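Local coordinates for glycerate dehydrogenase (Bacillus sp. 5mfcol3.1, PDB 6P2I), which probably reduces acyclic imino acids to amino acids with NADPH, as an asymmetric imine reductase related to the D-2-hydroxyacid dehydrogenases, at residues A[6-10]-A[50-54]; A[11-16]-A[283-288]; A[68-74]-A[89-95]. One frame throughout, in Å; residues are numbered along the deposited sequence.

Contact 1: residues A[6-10]-A[50-54]; sequences IDKPT and VEWTS. With DAR (D-arginine), chain D.
The carboxylates of D7 and E51 reach across in opposite senses between the loops that leave two neighbouring strands, 2-5 and 47-50, in a five-stranded parallel sheet of order 2-1-3-4-5, the flavodoxin-like arrangement. Such loops, at the C-terminal ends of parallel strands, commonly line a ligand site, and here they border bound D-arginine.

The first set of hydrogen bonds belongs to D7. Its OD1 uses the syn lone pair to accept the backbone N of E51 at 2.9 Å. OD2 takes two donors: the backbone N of W52, arriving from above the carboxylate plane at 2.8 Å, and OG1 of T53, which comes in on the anti side at 2.7 Å. Donors on both oxygens fix the rotation of the group and would probably favour its charged form.

The second set runs the other way. With CG anti to the backbone N (chi1 177°) and an extended chain beyond, E51 carries its carboxylate out to T10. OE2 accepts the backbone N of T10 at 3.0 Å, and OE1 accepts OG1 of T10 at 2.6 Å, both from the syn side; Y5 adds its hydroxyl to OE2. OE1 also receives NH2 of D-arginine at 2.9 Å, and the angle of 169° at the hydrogen makes this bond nearly straight. The D7 and E51 carboxylate planes stand 88° apart.

Apolar side chains pack at the start of the loops, where I6 and V50 lie side by side, CD1 to CG2 at 3.8 Å. At the far end, Y132 and H130 of the second subunit pack on T10 and W52.

The indole of W52 closes the contact at its edge: NE1 donates to the carbonyl O of K8 at 2.7 Å, within the carbonyl plane and close to the ring plane.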
loop_
_atom_site.group_PDB
_atom_site.type_symbol
_atom_site.label_atom_id
_atom_site.label_comp_id
_atom_site.label_asym_id
_atom_site.label_seq_id
_atom_site.Cartn_x
_atom_site.Cartn_y
_atom_site.Cartn_z
ATOM N N ILE A 6 13.988 -29.861 -12.354
ATOM C CA ILE A 6 13.676 -31.113 -11.661
ATOM C C ILE A 6 12.351 -31.110 -10.917
ATOM O O ILE A 6 11.926 -32.170 -10.448
ATOM C CB ILE A 6 14.784 -31.507 -10.665
ATOM C CG1 ILE A 6 14.805 -30.560 -9.461
ATOM C CG2 ILE A 6 16.135 -31.602 -11.378
ATOM C CD1 ILE A 6 15.684 -31.077 -8.309
ATOM N N ASP A 7 11.679 -29.963 -10.782
ATOM C CA ASP A 7 10.404 -29.933 -10.076
ATOM C C ASP A 7 9.517 -28.863 -10.705
ATOM O O ASP A 7 9.940 -28.126 -11.595
ATOM C CB ASP A 7 10.584 -29.734 -8.553
ATOM C CG ASP A 7 11.517 -28.567 -8.192
ATOM O OD1 ASP A 7 11.785 -27.709 -9.050
ATOM O OD2 ASP A 7 11.998 -28.534 -7.032
ATOM N N LYS A 8 8.258 -28.813 -10.260
ATOM C CA LYS A 8 7.185 -28.124 -10.983
ATOM C C LYS A 8 7.420 -26.624 -11.102
ATOM O O LYS A 8 7.390 -25.907 -10.093
ATOM C CB LYS A 8 5.843 -28.381 -10.289
ATOM C CG LYS A 8 4.634 -27.829 -11.016
ATOM C CD LYS A 8 3.348 -28.392 -10.423
ATOM C CE LYS A 8 3.001 -27.726 -9.099
ATOM N NZ LYS A 8 2.057 -26.577 -9.252
ATOM N N PRO A 9 7.642 -26.103 -12.306
ATOM C CA PRO A 9 7.885 -24.662 -12.430
ATOM C C PRO A 9 6.609 -23.875 -12.192
ATOM O O PRO A 9 5.530 -24.245 -12.664
ATOM C CB PRO A 9 8.376 -24.487 -13.874
ATOM C CG PRO A 9 8.670 -25.892 -14.377
ATOM C CD PRO A 9 7.787 -26.813 -13.590
ATOM N N THR A 10 6.744 -22.775 -11.454
ATOM C CA THR A 10 5.644 -21.821 -11.399
ATOM C C THR A 10 5.395 -21.223 -12.770
ATOM O O THR A 10 4.242 -21.096 -13.209
ATOM C CB THR A 10 5.953 -20.720 -10.400
ATOM O OG1 THR A 10 5.906 -21.263 -9.078
ATOM C CG2 THR A 10 4.923 -19.585 -10.547
ATOM N N VAL A 50 16.219 -25.947 -10.045
ATOM C CA VAL A 50 15.397 -26.380 -8.925
ATOM C C VAL A 50 14.583 -25.198 -8.410
ATOM O O VAL A 50 15.059 -24.055 -8.403
ATOM C CB VAL A 50 16.263 -27.001 -7.808
ATOM C CG1 VAL A 50 17.246 -25.970 -7.239
ATOM C CG2 VAL A 50 15.391 -27.594 -6.715
ATOM N N GLU A 51 13.342 -25.472 -8.006
ATOM C CA GLU A 51 12.462 -24.440 -7.450
ATOM C C GLU A 51 11.968 -24.750 -6.047
ATOM O O GLU A 51 11.808 -23.829 -5.229
ATOM C CB GLU A 51 11.248 -24.218 -8.365
ATOM C CG GLU A 51 10.265 -23.186 -7.784
ATOM C CD GLU A 51 9.244 -22.664 -8.768
ATOM O OE1 GLU A 51 8.320 -21.947 -8.318
ATOM O OE2 GLU A 51 9.354 -22.947 -9.974
ATOM N N TRP A 52 11.726 -26.028 -5.734
ATOM C CA TRP A 52 11.029 -26.412 -4.513
ATOM C C TRP A 52 11.777 -27.410 -3.654
ATOM O O TRP A 52 11.482 -27.509 -2.458
ATOM C CB TRP A 52 9.671 -27.052 -4.843
ATOM C CG TRP A 52 8.778 -26.222 -5.697
ATOM C CD1 TRP A 52 8.631 -26.290 -7.058
ATOM C CD2 TRP A 52 7.898 -25.190 -5.247
ATOM N NE1 TRP A 52 7.698 -25.365 -7.473
ATOM C CE2 TRP A 52 7.242 -24.674 -6.380
ATOM C CE3 TRP A 52 7.606 -24.649 -3.987
ATOM C CZ2 TRP A 52 6.305 -23.637 -6.295
ATOM C CZ3 TRP A 52 6.675 -23.625 -3.901
ATOM C CH2 TRP A 52 6.031 -23.134 -5.049
ATOM N N THR A 53 12.697 -28.176 -4.217
ATOM C CA THR A 53 13.151 -29.399 -3.581
ATOM C C THR A 53 14.392 -29.147 -2.746
ATOM O O THR A 53 15.389 -28.622 -3.248
ATOM C CB THR A 53 13.423 -30.459 -4.647
ATOM O OG1 THR A 53 12.214 -30.678 -5.375
ATOM C CG2 THR A 53 13.904 -31.766 -4.025
ATOM N N SER A 54 14.331 -29.548 -1.480
ATOM C CA SER A 54 15.509 -29.509 -0.629
ATOM C C SER A 54 16.572 -30.455 -1.163
ATOM O O SER A 54 16.279 -31.597 -1.532
ATOM C CB SER A 54 15.138 -29.888 0.800
ATOM O OG SER A 54 14.413 -28.834 1.407
HETATM N N DAR D . 11.608 -17.402 -2.035
HETATM C CA DAR D . 11.632 -16.333 -3.034
HETATM C CB DAR D . 10.463 -16.456 -4.023
HETATM C CG DAR D . 10.496 -17.744 -4.853
HETATM C CD DAR D . 9.599 -17.647 -6.083
HETATM N NE DAR D . 9.657 -18.782 -7.004
HETATM C CZ DAR D . 10.039 -18.616 -8.274
HETATM N NH1 DAR D . 10.797 -17.570 -8.619
HETATM N NH2 DAR D . 9.675 -19.489 -9.215
HETATM C C DAR D . 12.983 -16.279 -3.725
HETATM O O DAR D . 13.116 -15.892 -4.903
HETATM O OXT DAR D . 13.965 -16.623 -3.069
#

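Contact 2: residues A[11-16]-A[283-288]; sequences YLPSWV and REKNMY. With DAR (D-arginine), chain D.
Y11 and R283 form the compact part of this contact, between the turn leading into helix 14-23 and helix 280-298. The guanidinium of R283 lies flat along the Y11 ring, centres 4.0 Å apart and planes inclined by only 7°, while R283 CD sits over the ring centre, 3.6 Å from the centroid, in a CH-pi contact. P13 CD occupies the opposite face, so the ring is sandwiched. R283 NH1 is held in turn by the hydroxyl of Y278. With CG anti to the backbone N (chi1 -176°), Y11 points its OH at the helix, where it donates to the syn lone pair of E284 OE1 at 2.7 Å. Beside the ring, the bent chain of M287 fills the angle between Y11 and helix 14-23, its CB 3.7 Å from V16 CG2 and its sulfur in an oblique Met-aromatic contact.

The solvent side is looser: W15 and Y288 are exposed, and W15 NE1 reaches E284 OE2 at 3.0 Å in a bent bond. Farther out, W15 CH2 meets the edge of the Y288 ring at 3.8 Å.

A leucine in place of Y11 would probably leave the R283 guanidinium without its stacking partner and E284 OE1 without its hydroxyl donor.

Three residues on from R283, the buried N286 accepts NH1 of D-arginine on OD1 at 2.8 Å, so the packed helix contributes directly to the amino acid pocket of this reductase.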
loop_
_atom_site.group_PDB
_atom_site.type_symbol
_atom_site.label_atom_id
_atom_site.label_comp_id
_atom_site.label_asym_id
_atom_site.label_seq_id
_atom_site.Cartn_x
_atom_site.Cartn_y
_atom_site.Cartn_z
ATOM N N TYR A 11 6.473 -20.893 -13.478
ATOM C CA TYR A 11 6.387 -20.189 -14.752
ATOM C C TYR A 11 7.494 -20.699 -15.659
ATOM O O TYR A 11 8.669 -20.669 -15.282
ATOM C CB TYR A 11 6.500 -18.674 -14.526
ATOM C CG TYR A 11 6.328 -17.834 -15.768
ATOM C CD1 TYR A 11 5.145 -17.870 -16.496
ATOM C CD2 TYR A 11 7.347 -16.995 -16.207
ATOM C CE1 TYR A 11 4.980 -17.101 -17.640
ATOM C CE2 TYR A 11 7.194 -16.218 -17.344
ATOM C CZ TYR A 11 6.013 -16.273 -18.053
ATOM O OH TYR A 11 5.849 -15.500 -19.179
ATOM N N LEU A 12 7.116 -21.198 -16.834
ATOM C CA LEU A 12 8.072 -21.709 -17.812
ATOM C C LEU A 12 7.370 -21.710 -19.160
ATOM O O LEU A 12 6.918 -22.754 -19.650
ATOM C CB LEU A 12 8.589 -23.101 -17.437
ATOM C CG LEU A 12 9.842 -23.528 -18.225
ATOM C CD1 LEU A 12 11.096 -22.766 -17.752
ATOM C CD2 LEU A 12 10.062 -25.042 -18.138
ATOM N N PRO A 13 7.269 -20.545 -19.787
ATOM C CA PRO A 13 6.489 -20.428 -21.019
ATOM C C PRO A 13 7.195 -21.103 -22.179
ATOM O O PRO A 13 8.378 -21.445 -22.110
ATOM C CB PRO A 13 6.390 -18.913 -21.223
ATOM C CG PRO A 13 7.606 -18.369 -20.537
ATOM C CD PRO A 13 7.864 -19.267 -19.357
ATOM N N SER A 14 6.432 -21.285 -23.263
ATOM C CA SER A 14 6.929 -22.012 -24.426
ATOM C C SER A 14 8.212 -21.402 -24.971
ATOM O O SER A 14 9.115 -22.132 -25.400
ATOM C CB SER A 14 5.864 -22.044 -25.521
ATOM O OG SER A 14 4.740 -22.805 -25.117
ATOM N N TRP A 15 8.306 -20.067 -24.991
ATOM C CA TRP A 15 9.490 -19.459 -25.588
ATOM C C TRP A 15 10.749 -19.826 -24.813
ATOM O O TRP A 15 11.815 -20.005 -25.416
ATOM C CB TRP A 15 9.325 -17.941 -25.707
ATOM C CG TRP A 15 9.520 -17.115 -24.469
ATOM C CD1 TRP A 15 8.537 -16.600 -23.665
ATOM C CD2 TRP A 15 10.763 -16.641 -23.932
ATOM N NE1 TRP A 15 9.093 -15.853 -22.647
ATOM C CE2 TRP A 15 10.456 -15.857 -22.791
ATOM C CE3 TRP A 15 12.104 -16.806 -24.295
ATOM C CZ2 TRP A 15 11.440 -15.255 -22.008
ATOM C CZ3 TRP A 15 13.082 -16.200 -23.517
ATOM C CH2 TRP A 15 12.746 -15.436 -22.388
ATOM N N VAL A 16 10.631 -20.011 -23.501
ATOM C CA VAL A 16 11.782 -20.403 -22.694
ATOM C C VAL A 16 12.115 -21.868 -22.911
ATOM O O VAL A 16 13.287 -22.233 -23.031
ATOM C CB VAL A 16 11.522 -20.108 -21.211
ATOM C CG1 VAL A 16 12.666 -20.635 -20.357
ATOM C CG2 VAL A 16 11.340 -18.616 -20.999
ATOM N N ARG A 283 8.405 -12.341 -13.114
ATOM C CA ARG A 283 8.495 -13.703 -13.638
ATOM C C ARG A 283 9.157 -13.723 -15.005
ATOM O O ARG A 283 9.827 -14.701 -15.348
ATOM C CB ARG A 283 7.108 -14.356 -13.684
ATOM C CG ARG A 283 6.173 -13.818 -14.754
ATOM C CD ARG A 283 4.848 -14.558 -14.741
ATOM N NE ARG A 283 4.024 -14.239 -15.903
ATOM C CZ ARG A 283 2.866 -14.826 -16.175
ATOM N NH1 ARG A 283 2.377 -15.758 -15.358
ATOM N NH2 ARG A 283 2.192 -14.478 -17.260
ATOM N N GLU A 284 9.014 -12.654 -15.790
ATOM C CA GLU A 284 9.746 -12.589 -17.053
ATOM C C GLU A 284 11.240 -12.418 -16.803
ATOM O O GLU A 284 12.065 -13.112 -17.414
ATOM C CB GLU A 284 9.204 -11.462 -17.935
ATOM C CG GLU A 284 9.272 -11.776 -19.428
ATOM C CD GLU A 284 8.373 -12.942 -19.845
ATOM O OE1 GLU A 284 7.462 -13.319 -19.073
ATOM O OE2 GLU A 284 8.566 -13.479 -20.959
ATOM N N LYS A 285 11.610 -11.498 -15.910
ATOM C CA LYS A 285 13.016 -11.335 -15.560
ATOM C C LYS A 285 13.601 -12.631 -15.025
ATOM O O LYS A 285 14.775 -12.931 -15.264
ATOM C CB LYS A 285 13.180 -10.225 -14.522
ATOM C CG LYS A 285 13.150 -8.834 -15.110
ATOM C CD LYS A 285 13.074 -7.793 -13.981
ATOM C CE LYS A 285 13.529 -6.424 -14.424
ATOM N NZ LYS A 285 13.546 -5.496 -13.253
ATOM N N ASN A 286 12.796 -13.401 -14.284
ATOM C CA ASN A 286 13.248 -14.685 -13.757
ATOM C C ASN A 286 13.708 -15.585 -14.894
ATOM O O ASN A 286 14.737 -16.266 -14.787
ATOM C CB ASN A 286 12.097 -15.318 -12.963
ATOM C CG ASN A 286 12.538 -16.398 -11.962
ATOM O OD1 ASN A 286 11.690 -16.951 -11.250
ATOM N ND2 ASN A 286 13.834 -16.714 -11.912
ATOM N N MET A 287 12.965 -15.573 -16.004
ATOM C CA MET A 287 13.340 -16.365 -17.174
ATOM C C MET A 287 14.612 -15.831 -17.812
ATOM O O MET A 287 15.473 -16.614 -18.235
ATOM C CB MET A 287 12.196 -16.370 -18.188
ATOM C CG MET A 287 10.887 -16.953 -17.667
ATOM S SD MET A 287 11.023 -18.688 -17.174
ATOM C CE MET A 287 11.249 -18.571 -15.400
ATOM N N TYR A 288 14.744 -14.502 -17.904
ATOM C CA TYR A 288 15.962 -13.935 -18.476
ATOM C C TYR A 288 17.183 -14.324 -17.655
ATOM O O TYR A 288 18.253 -14.600 -18.216
ATOM C CB TYR A 288 15.880 -12.409 -18.559
ATOM C CG TYR A 288 14.721 -11.804 -19.329
ATOM C CD1 TYR A 288 14.092 -12.480 -20.354
ATOM C CD2 TYR A 288 14.281 -10.512 -19.033
ATOM C CE1 TYR A 288 13.035 -11.903 -21.065
ATOM C CE2 TYR A 288 13.234 -9.928 -19.724
ATOM C CZ TYR A 288 12.610 -10.623 -20.740
ATOM O OH TYR A 288 11.566 -10.026 -21.424
HETATM N N DAR D . 11.608 -17.402 -2.035
HETATM C CA DAR D . 11.632 -16.333 -3.034
HETATM C CB DAR D . 10.463 -16.456 -4.023
HETATM C CG DAR D . 10.496 -17.744 -4.853
HETATM C CD DAR D . 9.599 -17.647 -6.083
HETATM N NE DAR D . 9.657 -18.782 -7.004
HETATM C CZ DAR D . 10.039 -18.616 -8.274
HETATM N NH1 DAR D . 10.797 -17.570 -8.619
HETATM N NH2 DAR D . 9.675 -19.489 -9.215
HETATM C C DAR D . 12.983 -16.279 -3.725
HETATM O O DAR D . 13.116 -15.892 -4.903
HETATM O OXT DAR D . 13.965 -16.623 -3.069
#

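Contact 3: residues A[68-74]-A[89-95]; sequences YLITITT and IMVSNCP. With DAR (D-arginine), chain D.
Y68 turns its CG anti to the backbone N (chi1 -174°) and S92 sets OG beside its own backbone N (chi1 -69°), which brings Y68 OH and S92 OG within 2.6 Å of each other on one face of the sheet. The two residues belong to a beta-alpha-beta unit, strand 68-71, helix 81-86 and strand 90-92, at an edge of the five-stranded parallel sheet. The short strand axes run parallel to within 19°, and the backbone pairing follows, as in L69 N to M90 O at 2.8 Å. The sulfur of M90 adds an oblique Met-aromatic contact to Y68. S92 OG also binds the carbonyl O of V303, and the ring of Y297 stacks on Y68.

Beyond the strands the two segments stay linked through polar groups. The carbonyl O of T73 accepts T71 OG1 at 2.9 Å and the backbone N of C94 at 3.3 Å, from opposite faces of its plane, which holds the turn at 71-73 in shape. T74 OG1 donates to the carbonyl O of C94 at 2.7 Å.

This loop meets both ligands. The backbone N of T74 donates to the carboxylate O of D-arginine at 2.9 Å, T73 CG2 lies 3.5 Å from the ligand's CG, and T74 and P95 touch the NADP cofactor. The T74 carbonyl is fixed in turn by the amide of N93, whose ND2 meets a lone pair of T74 O in plane at 3.0 Å.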
loop_
_atom_site.group_PDB
_atom_site.type_symbol
_atom_site.label_atom_id
_atom_site.label_comp_id
_atom_site.label_asym_id
_atom_site.label_seq_id
_atom_site.Cartn_x
_atom_site.Cartn_y
_atom_site.Cartn_z
ATOM N N TYR A 68 26.328 -28.467 -12.459
ATOM C CA TYR A 68 25.858 -27.092 -12.304
ATOM C C TYR A 68 24.400 -27.108 -11.879
ATOM O O TYR A 68 23.561 -27.728 -12.547
ATOM C CB TYR A 68 26.033 -26.317 -13.608
ATOM C CG TYR A 68 25.710 -24.827 -13.537
ATOM C CD1 TYR A 68 25.995 -24.063 -12.403
ATOM C CD2 TYR A 68 25.141 -24.189 -14.626
ATOM C CE1 TYR A 68 25.693 -22.681 -12.372
ATOM C CE2 TYR A 68 24.854 -22.843 -14.607
ATOM C CZ TYR A 68 25.129 -22.094 -13.492
ATOM O OH TYR A 68 24.818 -20.748 -13.530
ATOM N N LEU A 69 24.112 -26.445 -10.761
ATOM C CA LEU A 69 22.765 -26.328 -10.221
ATOM C C LEU A 69 22.369 -24.865 -10.211
ATOM O O LEU A 69 23.127 -24.021 -9.720
ATOM C CB LEU A 69 22.686 -26.896 -8.805
ATOM C CG LEU A 69 21.342 -26.773 -8.090
ATOM C CD1 LEU A 69 20.287 -27.608 -8.792
ATOM C CD2 LEU A 69 21.471 -27.204 -6.637
ATOM N N ILE A 70 21.186 -24.573 -10.750
ATOM C CA ILE A 70 20.609 -23.232 -10.753
ATOM C C ILE A 70 19.352 -23.267 -9.900
ATOM O O ILE A 70 18.447 -24.069 -10.166
ATOM C CB ILE A 70 20.271 -22.765 -12.176
ATOM C CG1 ILE A 70 21.528 -22.749 -13.052
ATOM C CG2 ILE A 70 19.544 -21.402 -12.141
ATOM C CD1 ILE A 70 21.221 -22.713 -14.534
ATOM N N THR A 71 19.282 -22.400 -8.884
ATOM C CA THR A 71 18.009 -22.174 -8.214
ATOM C C THR A 71 17.246 -21.139 -9.020
ATOM O O THR A 71 17.826 -20.131 -9.434
ATOM C CB THR A 71 18.187 -21.700 -6.765
ATOM O OG1 THR A 71 18.843 -20.419 -6.727
ATOM C CG2 THR A 71 18.976 -22.736 -5.954
ATOM N N ILE A 72 15.973 -21.429 -9.311
ATOM C CA ILE A 72 15.131 -20.447 -9.977
ATOM C C ILE A 72 14.842 -19.301 -9.031
ATOM O O ILE A 72 14.462 -18.218 -9.477
ATOM C CB ILE A 72 13.822 -21.086 -10.489
ATOM C CG1 ILE A 72 13.219 -20.246 -11.629
ATOM C CG2 ILE A 72 12.820 -21.235 -9.356
ATOM C CD1 ILE A 72 14.079 -20.223 -12.880
ATOM N N THR A 73 15.054 -19.515 -7.740
ATOM C CA THR A 73 14.799 -18.545 -6.686
ATOM C C THR A 73 16.026 -17.683 -6.421
ATOM O O THR A 73 17.152 -18.032 -6.779
ATOM C CB THR A 73 14.415 -19.278 -5.404
ATOM O OG1 THR A 73 15.452 -20.217 -5.079
ATOM C CG2 THR A 73 13.110 -20.020 -5.602
ATOM N N THR A 74 15.794 -16.529 -5.774
ATOM C CA THR A 74 16.918 -15.794 -5.199
ATOM C C THR A 74 17.430 -16.482 -3.943
ATOM O O THR A 74 18.641 -16.528 -3.691
ATOM C CB THR A 74 16.489 -14.359 -4.887
ATOM O OG1 THR A 74 16.091 -13.740 -6.106
ATOM C CG2 THR A 74 17.641 -13.565 -4.240
ATOM N N ILE A 89 30.294 -29.216 -7.441
ATOM C CA ILE A 89 29.086 -28.836 -8.165
ATOM C C ILE A 89 28.872 -27.347 -7.956
ATOM O O ILE A 89 28.735 -26.886 -6.815
ATOM C CB ILE A 89 27.861 -29.642 -7.709
ATOM C CG1 ILE A 89 28.105 -31.138 -7.945
ATOM C CG2 ILE A 89 26.611 -29.148 -8.428
ATOM C CD1 ILE A 89 26.959 -32.021 -7.505
ATOM N N MET A 90 28.848 -26.602 -9.056
ATOM C CA MET A 90 28.699 -25.154 -9.018
ATOM C C MET A 90 27.225 -24.786 -8.896
ATOM O O MET A 90 26.344 -25.509 -9.370
ATOM C CB MET A 90 29.343 -24.559 -10.276
ATOM C CG MET A 90 29.609 -23.062 -10.291
ATOM S SD MET A 90 29.844 -22.491 -11.997
ATOM C CE MET A 90 31.633 -22.447 -12.024
ATOM N N VAL A 91 26.954 -23.669 -8.210
ATOM C CA VAL A 91 25.596 -23.222 -7.912
ATOM C C VAL A 91 25.458 -21.759 -8.295
ATOM O O VAL A 91 26.305 -20.939 -7.927
ATOM C CB VAL A 91 25.242 -23.379 -6.422
ATOM C CG1 VAL A 91 23.771 -23.008 -6.181
ATOM C CG2 VAL A 91 25.549 -24.760 -5.948
ATOM N N SER A 92 24.376 -21.435 -8.999
ATOM C CA SER A 92 23.968 -20.058 -9.252
ATOM C C SER A 92 22.533 -19.882 -8.790
ATOM O O SER A 92 21.751 -20.834 -8.782
ATOM C CB SER A 92 24.042 -19.685 -10.753
ATOM O OG SER A 92 25.369 -19.606 -11.235
ATOM N N ASN A 93 22.170 -18.644 -8.438
ATOM C CA ASN A 93 20.769 -18.317 -8.226
ATOM C C ASN A 93 20.303 -17.372 -9.330
ATOM O O ASN A 93 21.041 -17.070 -10.274
ATOM C CB ASN A 93 20.545 -17.732 -6.825
ATOM C CG ASN A 93 21.197 -16.369 -6.626
ATOM O OD1 ASN A 93 22.057 -15.938 -7.398
ATOM N ND2 ASN A 93 20.801 -15.697 -5.555
ATOM N N CYS A 94 19.056 -16.917 -9.209
ATOM C CA CYS A 94 18.528 -15.843 -10.040
ATOM C C CYS A 94 18.378 -14.649 -9.111
ATOM O O CYS A 94 17.466 -14.623 -8.268
ATOM C CB CYS A 94 17.192 -16.224 -10.687
ATOM S SG CYS A 94 17.395 -17.626 -11.853
ATOM N N PRO A 95 19.269 -13.672 -9.192
ATOM C CA PRO A 95 19.498 -12.780 -8.049
ATOM C C PRO A 95 18.646 -11.529 -7.979
ATOM O O PRO A 95 18.579 -10.939 -6.899
ATOM C CB PRO A 95 20.964 -12.381 -8.224
ATOM C CG PRO A 95 21.182 -12.420 -9.700
ATOM C CD PRO A 95 20.337 -13.563 -10.206
HETATM N N DAR D . 11.608 -17.402 -2.035
HETATM C CA DAR D . 11.632 -16.333 -3.034
HETATM C CB DAR D . 10.463 -16.456 -4.023
HETATM C CG DAR D . 10.496 -17.744 -4.853
HETATM C CD DAR D . 9.599 -17.647 -6.083
HETATM N NE DAR D . 9.657 -18.782 -7.004
HETATM C CZ DAR D . 10.039 -18.616 -8.274
HETATM N NH1 DAR D . 10.797 -17.570 -8.619
HETATM N NH2 DAR D . 9.675 -19.489 -9.215
HETATM C C DAR D . 12.983 -16.279 -3.725
HETATM O O DAR D . 13.116 -15.892 -4.903
HETATM O OXT DAR D . 13.965 -16.623 -3.069
#

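In the fold
From the N terminus, the chain leaves strand 2-5 through 6-10, and contact 1 closes the loop to 50-54 after two helices and two more strands. Contact 3 follows in series, joining 68-74 to 89-95 across helix 81-86. Contact 2 begins directly after 6-10 but waits for 283-288, reached only after the chain has passed through the nucleotide-binding domain; it therefore crosses contact 1 and encloses contact 3. It ties helix 280-298 back to the N-terminal domain. V50 pairs by backbone with I70 and I72, linking contacts 1 and 3, and N286 ND2 reaches I72 O, linking contacts 2 and 3. All three border the same D-arginine.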